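Local atomic coordinates of Ice-binding protein isoform1a (Antarctomyces psychrotrophicus, PDB entry 7BWX), a protein that binds to ice, apparently tuned to specific water molecules in its prism planes, as an antifreeze protein from an Antarctic ascomycete. Residues 65-68 against 69-73; 72-75 against 76-80; 147-150 against 151-154. The protein carries 1 engineered substitution. All blocks are in the same frame, centred on the assembly; numbering follows the deposited sequence.

Interaction 1: residues 65-68 against 69-73; sequences QAFA and DSRTA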
ATOM      1  N   GLN A  65      -5.516 -17.301  -4.343  1.00 12.89           N
ATOM      2  CA  GLN A  65      -5.540 -16.579  -5.641  1.00 13.61           C
ATOM      3  C   GLN A  65      -5.168 -15.105  -5.407  1.00 13.01           C
ATOM      4  O   GLN A  65      -4.390 -14.548  -6.209  1.00 12.87           O
ATOM      5  CB  GLN A  65      -6.890 -16.694  -6.335  1.00 14.90           C
ATOM      6  CG  GLN A  65      -6.894 -16.145  -7.767  1.00 17.19           C
ATOM      7  CD  GLN A  65      -5.973 -16.941  -8.666  1.00 19.07           C
ATOM      8  OE1 GLN A  65      -6.197 -18.115  -8.862  1.00 21.47           O
ATOM      9  NE2 GLN A  65      -4.872 -16.355  -9.121  1.00 21.08           N
ATOM     10  N   ALA A  66      -5.656 -14.509  -4.333  1.00 12.04           N
ATOM     11  CA  ALA A  66      -5.357 -13.094  -4.012  1.00 12.38           C
ATOM     12  C   ALA A  66      -3.855 -12.933  -3.761  1.00 12.87           C
ATOM     13  O   ALA A  66      -3.217 -11.988  -4.323  1.00 12.32           O
ATOM     14  CB  ALA A  66      -6.167 -12.597  -2.819  1.00 12.90           C
ATOM     15  N   PHE A  67      -3.253 -13.829  -2.973  1.00 12.24           N
ATOM     16  CA  PHE A  67      -1.813 -13.702  -2.712  1.00 12.61           C
ATOM     17  C   PHE A  67      -1.032 -13.846  -4.022  1.00 12.34           C
ATOM     18  O   PHE A  67      -0.118 -13.021  -4.321  1.00 13.21           O
ATOM     19  CB  PHE A  67      -1.342 -14.687  -1.647  1.00 12.16           C
ATOM     20  CG  PHE A  67       0.110 -14.483  -1.382  1.00 12.21           C
ATOM     21  CD1 PHE A  67       0.537 -13.317  -0.762  1.00 12.44           C
ATOM     22  CD2 PHE A  67       1.052 -15.393  -1.831  1.00 12.60           C
ATOM     23  CE1 PHE A  67       1.886 -13.087  -0.587  1.00 13.21           C
ATOM     24  CE2 PHE A  67       2.399 -15.171  -1.611  1.00 12.88           C
ATOM     25  CZ  PHE A  67       2.811 -14.001  -1.024  1.00 12.76           C
ATOM     26  N   ALA A  68      -1.323 -14.877  -4.790  1.00 11.81           N
ATOM     27  CA  ALA A  68      -0.633 -15.091  -6.086  1.00 12.27           C
ATOM     28  C   ALA A  68      -0.786 -13.816  -6.926  1.00 12.36           C
ATOM     29  O   ALA A  68       0.189 -13.326  -7.473  1.00 13.35           O
ATOM     30  CB  ALA A  68      -1.237 -16.238  -6.817  1.00 13.23           C
ATOM     31  N   ASP A  69      -1.996 -13.278  -7.002  1.00 13.01           N
ATOM     32  CA  ASP A  69      -2.273 -12.065  -7.818  1.00 14.36           C
ATOM     33  C   ASP A  69      -1.468 -10.878  -7.282  1.00 13.82           C
ATOM     34  O   ASP A  69      -0.992 -10.086  -8.102  1.00 14.04           O
ATOM     35  CB  ASP A  69      -3.772 -11.777  -7.902  1.00 15.72           C
ATOM     36  CG  ASP A  69      -4.561 -12.818  -8.738  1.00 18.25           C
ATOM     37  OD1 ASP A  69      -3.914 -13.700  -9.445  1.00 17.75           O
ATOM     38  OD2 ASP A  69      -5.815 -12.758  -8.699  1.00 17.59           O
ATOM     39  N   SER A  70      -1.320 -10.755  -5.960  1.00 13.76           N
ATOM     40  CA  SER A  70      -0.560  -9.643  -5.343  1.00 13.86           C
ATOM     41  C   SER A  70       0.891  -9.759  -5.790  1.00 13.37           C
ATOM     42  O   SER A  70       1.539  -8.738  -6.089  1.00 11.78           O
ATOM     43  CB  SER A  70      -0.703  -9.595  -3.849  1.00 14.12           C
ATOM     44  OG  SER A  70       0.065 -10.575  -3.173  1.00 13.91           O
ATOM     45  N   ARG A  71       1.425 -10.968  -5.831  1.00 12.65           N
ATOM     46  CA  ARG A  71       2.842 -11.156  -6.210  1.00 11.84           C
ATOM     47  C   ARG A  71       3.013 -10.945  -7.710  1.00 12.20           C
ATOM     48  O   ARG A  71       4.045 -10.378  -8.102  1.00 13.37           O
ATOM     49  CB  ARG A  71       3.343 -12.526  -5.760  1.00 11.44           C
ATOM     50  CG  ARG A  71       3.320 -12.725  -4.257  1.00 11.55           C
ATOM     51  CD  ARG A  71       4.063 -11.644  -3.484  1.00 12.24           C
ATOM     52  NE  ARG A  71       3.143 -10.590  -3.021  1.00 12.97           N
ATOM     53  CZ  ARG A  71       3.549  -9.473  -2.417  1.00 13.63           C
ATOM     54  NH1 ARG A  71       4.831  -9.231  -2.261  1.00 14.39           N
ATOM     55  NH2 ARG A  71       2.673  -8.608  -1.948  1.00 14.18           N
ATOM     56  N   THR A  72       2.057 -11.365  -8.520  1.00 13.24           N
ATOM     57  CA  THR A  72       2.067 -11.129  -9.979  1.00 13.94           C
ATOM     58  C   THR A  72       2.148  -9.605 -10.236  1.00 14.23           C
ATOM     59  O   THR A  72       2.922  -9.129 -11.101  1.00 12.65           O
ATOM     60  CB  THR A  72       0.841 -11.768 -10.626  1.00 15.27           C
ATOM     61  OG1 THR A  72       0.832 -13.186 -10.358  1.00 15.06           O
ATOM     62  CG2 THR A  72       0.773 -11.500 -12.123  1.00 16.22           C
ATOM     63  N   ALA A  73       1.354  -8.836  -9.503  1.00 13.83           N
ATOM     64  CA  ALA A  73       1.335  -7.365  -9.622  1.00 14.03           C
ATOM     65  C   ALA A  73       2.676  -6.810  -9.152  1.00 14.09           C
ATOM     66  O   ALA A  73       3.163  -5.857  -9.775  1.00 14.03           O
ATOM     67  CB  ALA A  73       0.156  -6.798  -8.842  1.00 14.37           C
TER
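Q65 and D69 meet one helical turn apart, the amide NE2 of Q65 giving a hydrogen bond of 2.8 Å to OD1 of D69. The acceptor lies close to the amide plane, whereas NE2 comes to OD1 from above the carboxylate plane, and the two flat groups stand 37° apart. Q65 reaches its partner by folding back: CG is anti to the backbone N (chi1 -171°) and the chain bends at chi2. A second side-chain pair lies further round the helix, where R71 CG sits over one face of the F67 ring in a CH-pi contact, 3.9 Å from the ring centroid and offset toward the rim. From there the arginine bends at chi2 and chi3, which turns its guanidinium almost parallel to the ring and aims NE at S70 OG. That bond is 3.1 Å from R71 NE to S70 OG, nearly straight at 166° and in the guanidinium plane. The serine hydroxyl in turn donates to F67 O at 2.7 Å, and because R71 N also donates to F67 O, this carbonyl is gripped twice. Beneath the side chains run the i to i+4 backbone bonds of helix 61-79. Outside the helix, D69 OD2 accepts from the backbone N of A13, and R71 NH1 donates to A175 O, tying the helix to the end of strand 172-175 of the beta-solenoid. Replacing D69 with an alanine removes the carboxylate, and is likely to leave both the Q65 amide and the A13 N-H without a mate. With S70 OG accepting from R71 NE and donating to F67 O, one hydroxyl relays between a cationic side chain and a helix carbonyl, which is likely to polarise it and limit its rotation.

Interaction 2: residues 72-75 against 76-80; sequences TAFV and AGQAL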
ATOM      1  N   THR A  72       2.057 -11.365  -8.520  1.00 13.24           N
ATOM      2  CA  THR A  72       2.067 -11.129  -9.979  1.00 13.94           C
ATOM      3  C   THR A  72       2.148  -9.605 -10.236  1.00 14.23           C
ATOM      4  O   THR A  72       2.922  -9.129 -11.101  1.00 12.65           O
ATOM      5  CB  THR A  72       0.841 -11.768 -10.626  1.00 15.27           C
ATOM      6  OG1 THR A  72       0.832 -13.186 -10.358  1.00 15.06           O
ATOM      7  CG2 THR A  72       0.773 -11.500 -12.123  1.00 16.22           C
ATOM      8  N   ALA A  73       1.354  -8.836  -9.503  1.00 13.83           N
ATOM      9  CA  ALA A  73       1.335  -7.365  -9.622  1.00 14.03           C
ATOM     10  C   ALA A  73       2.676  -6.810  -9.152  1.00 14.09           C
ATOM     11  O   ALA A  73       3.163  -5.857  -9.775  1.00 14.03           O
ATOM     12  CB  ALA A  73       0.156  -6.798  -8.842  1.00 14.37           C
ATOM     13  N   PHE A  74       3.252  -7.334  -8.055  1.00 13.80           N
ATOM     14  CA  PHE A  74       4.571  -6.877  -7.560  1.00 13.33           C
ATOM     15  C   PHE A  74       5.608  -7.018  -8.674  1.00 13.48           C
ATOM     16  O   PHE A  74       6.380  -6.079  -8.962  1.00 12.71           O
ATOM     17  CB  PHE A  74       4.991  -7.652  -6.317  1.00 13.22           C
ATOM     18  CG  PHE A  74       6.286  -7.185  -5.724  1.00 13.30           C
ATOM     19  CD1 PHE A  74       6.327  -6.080  -4.888  1.00 13.78           C
ATOM     20  CD2 PHE A  74       7.470  -7.813  -6.054  1.00 13.50           C
ATOM     21  CE1 PHE A  74       7.532  -5.635  -4.377  1.00 13.91           C
ATOM     22  CE2 PHE A  74       8.664  -7.393  -5.504  1.00 14.28           C
ATOM     23  CZ  PHE A  74       8.702  -6.283  -4.697  1.00 13.71           C
ATOM     24  N   VAL A  75       5.653  -8.195  -9.264  1.00 12.96           N
ATOM     25  CA  VAL A  75       6.651  -8.537 -10.315  1.00 13.82           C
ATOM     26  C   VAL A  75       6.423  -7.603 -11.514  1.00 15.25           C
ATOM     27  O   VAL A  75       7.427  -7.030 -12.016  1.00 15.93           O
ATOM     28  CB  VAL A  75       6.580 -10.019 -10.698  1.00 14.32           C
ATOM     29  CG1 VAL A  75       7.380 -10.301 -11.967  1.00 14.84           C
ATOM     30  CG2 VAL A  75       7.078 -10.879  -9.540  1.00 14.22           C
ATOM     31  N   ALA A  76       5.176  -7.406 -11.920  1.00 15.13           N
ATOM     32  CA  ALA A  76       4.848  -6.545 -13.087  1.00 16.13           C
ATOM     33  C   ALA A  76       5.247  -5.090 -12.769  1.00 16.77           C
ATOM     34  O   ALA A  76       5.820  -4.403 -13.618  1.00 17.53           O
ATOM     35  CB  ALA A  76       3.378  -6.659 -13.418  1.00 15.48           C
ATOM     36  N   GLY A  77       5.020  -4.666 -11.533  1.00 17.22           N
ATOM     37  CA  GLY A  77       5.331  -3.311 -11.052  1.00 16.19           C
ATOM     38  C   GLY A  77       6.816  -3.059 -11.121  1.00 17.74           C
ATOM     39  O   GLY A  77       7.202  -1.965 -11.590  1.00 18.23           O
ATOM     40  N   GLN A  78       7.637  -4.023 -10.686  1.00 14.92           N
ATOM     41  CA  GLN A  78       9.095  -3.892 -10.730  1.00 16.68           C
ATOM     42  C   GLN A  78       9.591  -3.938 -12.179  1.00 16.75           C
ATOM     43  O   GLN A  78      10.658  -3.323 -12.450  1.00 18.86           O
ATOM     44  CB  GLN A  78       9.785  -4.940  -9.855  1.00 16.37           C
ATOM     45  CG  GLN A  78       9.603  -4.636  -8.368  1.00 17.18           C
ATOM     46  CD  GLN A  78      10.662  -5.300  -7.524  1.00 17.98           C
ATOM     47  OE1 GLN A  78      11.071  -6.433  -7.815  1.00 16.70           O
ATOM     48  NE2 GLN A  78      11.093  -4.625  -6.450  1.00 14.90           N
ATOM     49  N   ALA A  79       8.920  -4.677 -13.053  1.00 16.72           N
ATOM     50  CA  ALA A  79       9.391  -4.882 -14.437  1.00 18.40           C
ATOM     51  C   ALA A  79       9.088  -3.658 -15.307  1.00 19.96           C
ATOM     52  O   ALA A  79       9.647  -3.537 -16.373  1.00 20.64           O
ATOM     53  CB  ALA A  79       8.767  -6.102 -15.010  1.00 19.25           C
ATOM     54  N   LEU A  80       8.173  -2.794 -14.910  1.00 18.21           N
ATOM     55  CA  LEU A  80       7.836  -1.613 -15.735  1.00 18.66           C
ATOM     56  C   LEU A  80       9.096  -0.794 -16.031  1.00 17.78           C
ATOM     57  O   LEU A  80       9.949  -0.569 -15.123  1.00 18.20           O
ATOM     58  CB  LEU A  80       6.795  -0.742 -15.027  1.00 19.51           C
ATOM     59  CG  LEU A  80       5.365  -1.276 -14.988  1.00 20.88           C
ATOM     60  CD1 LEU A  80       4.527  -0.394 -14.073  1.00 21.91           C
ATOM     61  CD2 LEU A  80       4.728  -1.348 -16.382  1.00 22.49           C
TER
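F74 and Q78 pack one turn apart near the C-terminal end of helix 61-79, the single long helix lying alongside the right-handed beta-solenoid. Q78 CG stands over one face of the phenyl ring, offset toward its rim, while the amide beyond it passes the CE2 and CZ corner: Q78 CD is 3.5 Å from F74 CE2. Ring and amide planes are inclined by 39°, so the two groups do not stack flat. The ring is brought to the glutamine by its first torsion, with CG anti to the backbone N (chi1 -177°). The tight part of the turn is F74, A73 and G77. F74 is buried against I174 and I156 of strands 172-175 and 153-157; Q78 also touches I156, yet is itself exposed. A73, buried too, touches I174 and L11. G77 N bonds to A73 O at 2.8 Å within the helix. The carbonyls of G77 and L80 both accept from Q129 NE2, which joins the helix end to the solenoid. Around the helix from there, T72, V75, A76 and A79 make up the solvent side, where within the turn side chains meet little but backbone. The methyl of A76 rests 3.4 Å from T72 O and also touches L9, and V75 lays CG1 near A76 N. The hydrogen bonding also slackens toward the end of the helix, where the bond from A79 N to V75 O is bent to 137°. The turn closes on a weak bond from L80 N to A76 O, 3.1 Å long.

Interaction 3: residues 147-150 against 151-154; sequences GAKA and NNVF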
ATOM      1  N   GLY A 147      -8.187  15.149 -10.357  1.00 23.03           N
ATOM      2  CA  GLY A 147      -8.764  13.881 -10.855  1.00 25.69           C
ATOM      3  C   GLY A 147      -7.975  12.624 -10.451  1.00 24.90           C
ATOM      4  O   GLY A 147      -8.386  11.498 -10.875  1.00 25.79           O
ATOM      5  N   ALA A 148      -6.865  12.766  -9.730  1.00 22.54           N
ATOM      6  CA  ALA A 148      -6.056  11.595  -9.304  1.00 20.60           C
ATOM      7  C   ALA A 148      -6.959  10.660  -8.505  1.00 19.61           C
ATOM      8  O   ALA A 148      -7.705  11.138  -7.666  1.00 18.30           O
ATOM      9  CB  ALA A 148      -4.886  12.009  -8.481  1.00 19.88           C
ATOM     10  N   LYS A 149      -6.824   9.357  -8.712  1.00 21.98           N
ATOM     11  CA  LYS A 149      -7.582   8.328  -7.939  1.00 22.79           C
ATOM     12  C   LYS A 149      -6.639   7.405  -7.158  1.00 18.61           C
ATOM     13  O   LYS A 149      -5.676   6.908  -7.757  1.00 17.16           O
ATOM     14  CB  LYS A 149      -8.377   7.478  -8.922  1.00 27.48           C
ATOM     15  CG  LYS A 149      -9.470   8.238  -9.642  1.00 32.13           C
ATOM     16  CD  LYS A 149     -10.530   7.327 -10.106  1.00 42.74           C
ATOM     17  CE  LYS A 149     -10.246   6.737 -11.466  1.00 53.05           C
ATOM     18  NZ  LYS A 149     -11.443   6.051 -12.025  1.00 60.98           N
ATOM     19  N   ALA A 150      -6.922   7.175  -5.875  1.00 18.83           N
ATOM     20  CA  ALA A 150      -6.095   6.323  -4.981  1.00 18.95           C
ATOM     21  C   ALA A 150      -5.903   4.943  -5.604  1.00 18.27           C
ATOM     22  O   ALA A 150      -4.793   4.370  -5.521  1.00 18.64           O
ATOM     23  CB  ALA A 150      -6.764   6.188  -3.650  1.00 19.09           C
ATOM     24  N   ASN A 151      -6.942   4.413  -6.238  1.00 19.11           N
ATOM     25  CA  ASN A 151      -6.879   3.035  -6.761  1.00 20.93           C
ATOM     26  C   ASN A 151      -5.929   2.963  -7.960  1.00 20.68           C
ATOM     27  O   ASN A 151      -5.664   1.856  -8.393  1.00 20.72           O
ATOM     28  CB  ASN A 151      -8.269   2.494  -7.081  1.00 25.44           C
ATOM     29  CG  ASN A 151      -8.311   0.987  -7.039  1.00 28.99           C
ATOM     30  OD1 ASN A 151      -7.690   0.353  -6.169  1.00 29.09           O
ATOM     31  ND2 ASN A 151      -8.946   0.421  -8.052  1.00 29.65           N
ATOM     32  N   ASN A 152      -5.405   4.091  -8.455  1.00 18.91           N
ATOM     33  CA  ASN A 152      -4.465   4.124  -9.605  1.00 18.21           C
ATOM     34  C   ASN A 152      -3.058   4.477  -9.133  1.00 17.22           C
ATOM     35  O   ASN A 152      -2.198   4.777  -9.996  1.00 17.10           O
ATOM     36  CB  ASN A 152      -4.918   5.110 -10.693  1.00 22.56           C
ATOM     37  CG  ASN A 152      -6.145   4.659 -11.462  1.00 23.86           C
ATOM     38  OD1 ASN A 152      -6.535   3.500 -11.431  1.00 25.69           O
ATOM     39  ND2 ASN A 152      -6.705   5.572 -12.231  1.00 24.80           N
ATOM     40  N   VAL A 153      -2.793   4.333  -7.829  1.00 14.94           N
ATOM     41  CA  VAL A 153      -1.496   4.613  -7.201  1.00 15.13           C
ATOM     42  C   VAL A 153      -0.960   3.309  -6.628  1.00 16.14           C
ATOM     43  O   VAL A 153      -1.713   2.652  -5.904  1.00 15.05           O
ATOM     44  CB  VAL A 153      -1.696   5.673  -6.110  1.00 15.45           C
ATOM     45  CG1 VAL A 153      -0.413   5.905  -5.361  1.00 15.46           C
ATOM     46  CG2 VAL A 153      -2.249   6.961  -6.703  1.00 16.38           C
ATOM     47  N   PHE A 154       0.273   2.951  -6.972  1.00 15.35           N
ATOM     48  CA  PHE A 154       0.945   1.692  -6.562  1.00 15.16           C
ATOM     49  C   PHE A 154       2.299   2.035  -5.962  1.00 15.46           C
ATOM     50  O   PHE A 154       3.158   2.668  -6.642  1.00 16.32           O
ATOM     51  CB  PHE A 154       1.077   0.779  -7.783  1.00 16.41           C
ATOM     52  CG  PHE A 154      -0.252   0.480  -8.413  1.00 17.17           C
ATOM     53  CD1 PHE A 154      -1.017  -0.577  -7.953  1.00 17.62           C
ATOM     54  CD2 PHE A 154      -0.740   1.260  -9.442  1.00 17.08           C
ATOM     55  CE1 PHE A 154      -2.253  -0.862  -8.512  1.00 18.58           C
ATOM     56  CE2 PHE A 154      -1.988   0.989  -9.985  1.00 17.44           C
ATOM     57  CZ  PHE A 154      -2.739  -0.072  -9.525  1.00 18.42           C
TER
HETATM   58  O   HOH W   1      -5.924   8.670 -11.351  1.00 21.96           O
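K149 runs alongside N152, the two side chains pointing the same way from positions three residues apart on a tight turn. Starting at its root, K149 CB lies 4.2 Å from N152 ND2. CG, anti to the carbonyl carbon (chi1 -66°), and CD only lead the chain on, and a bend at chi3 swings CE back to 3.8 Å from the same N152 ND2, a van der Waals contact. Beyond CE the chain runs on extended to NZ. K149 also touches S209, the last modelled residue. A water joins the backbone N of K149, from which it accepts at 2.9 Å, to the amide end of N152, where ND2 donates to it weakly. N152 ND2 has a further weak bond to S124 O. The backbone here makes a short 3-10 turn that leads from the loop after strand 141-145 into strand 153-157, one of the parallel strands of the right-handed beta-helix. Two i to i+3 hydrogen bonds build it, N152 N to K149 O at 2.9 Å and V153 N to A150 O at 3.1 Å. In both, the donor approaches from well above the carbonyl plane, by 50° and 56°. V153 turns its side chain back over this turn, with CG2 3.6 Å from K149 O, and touches W126 of the adjoining strand 126-130. On the other flank, the backbone of V153 is hydrogen-bonded to N172 of the next coil.

Interactions 1 and 2 are successive, overlapping stretches of helix 61-79: they share T72 and A73, and their centres are 10 Å apart. Both pair a phenylalanine with a side chain at i+4 spacing. Interaction 3 belongs to the coils of the solenoid instead, its centre 19 Å from that of interaction 1 and 17 Å from that of interaction 2, with nearest atoms about 6 Å away in either case. The solenoid connects them: strand 153-157, whose start is part of interaction 3, receives F74 and Q78 through I156, and its neighbour 172-175 meets R71, A73 and F74 through I174.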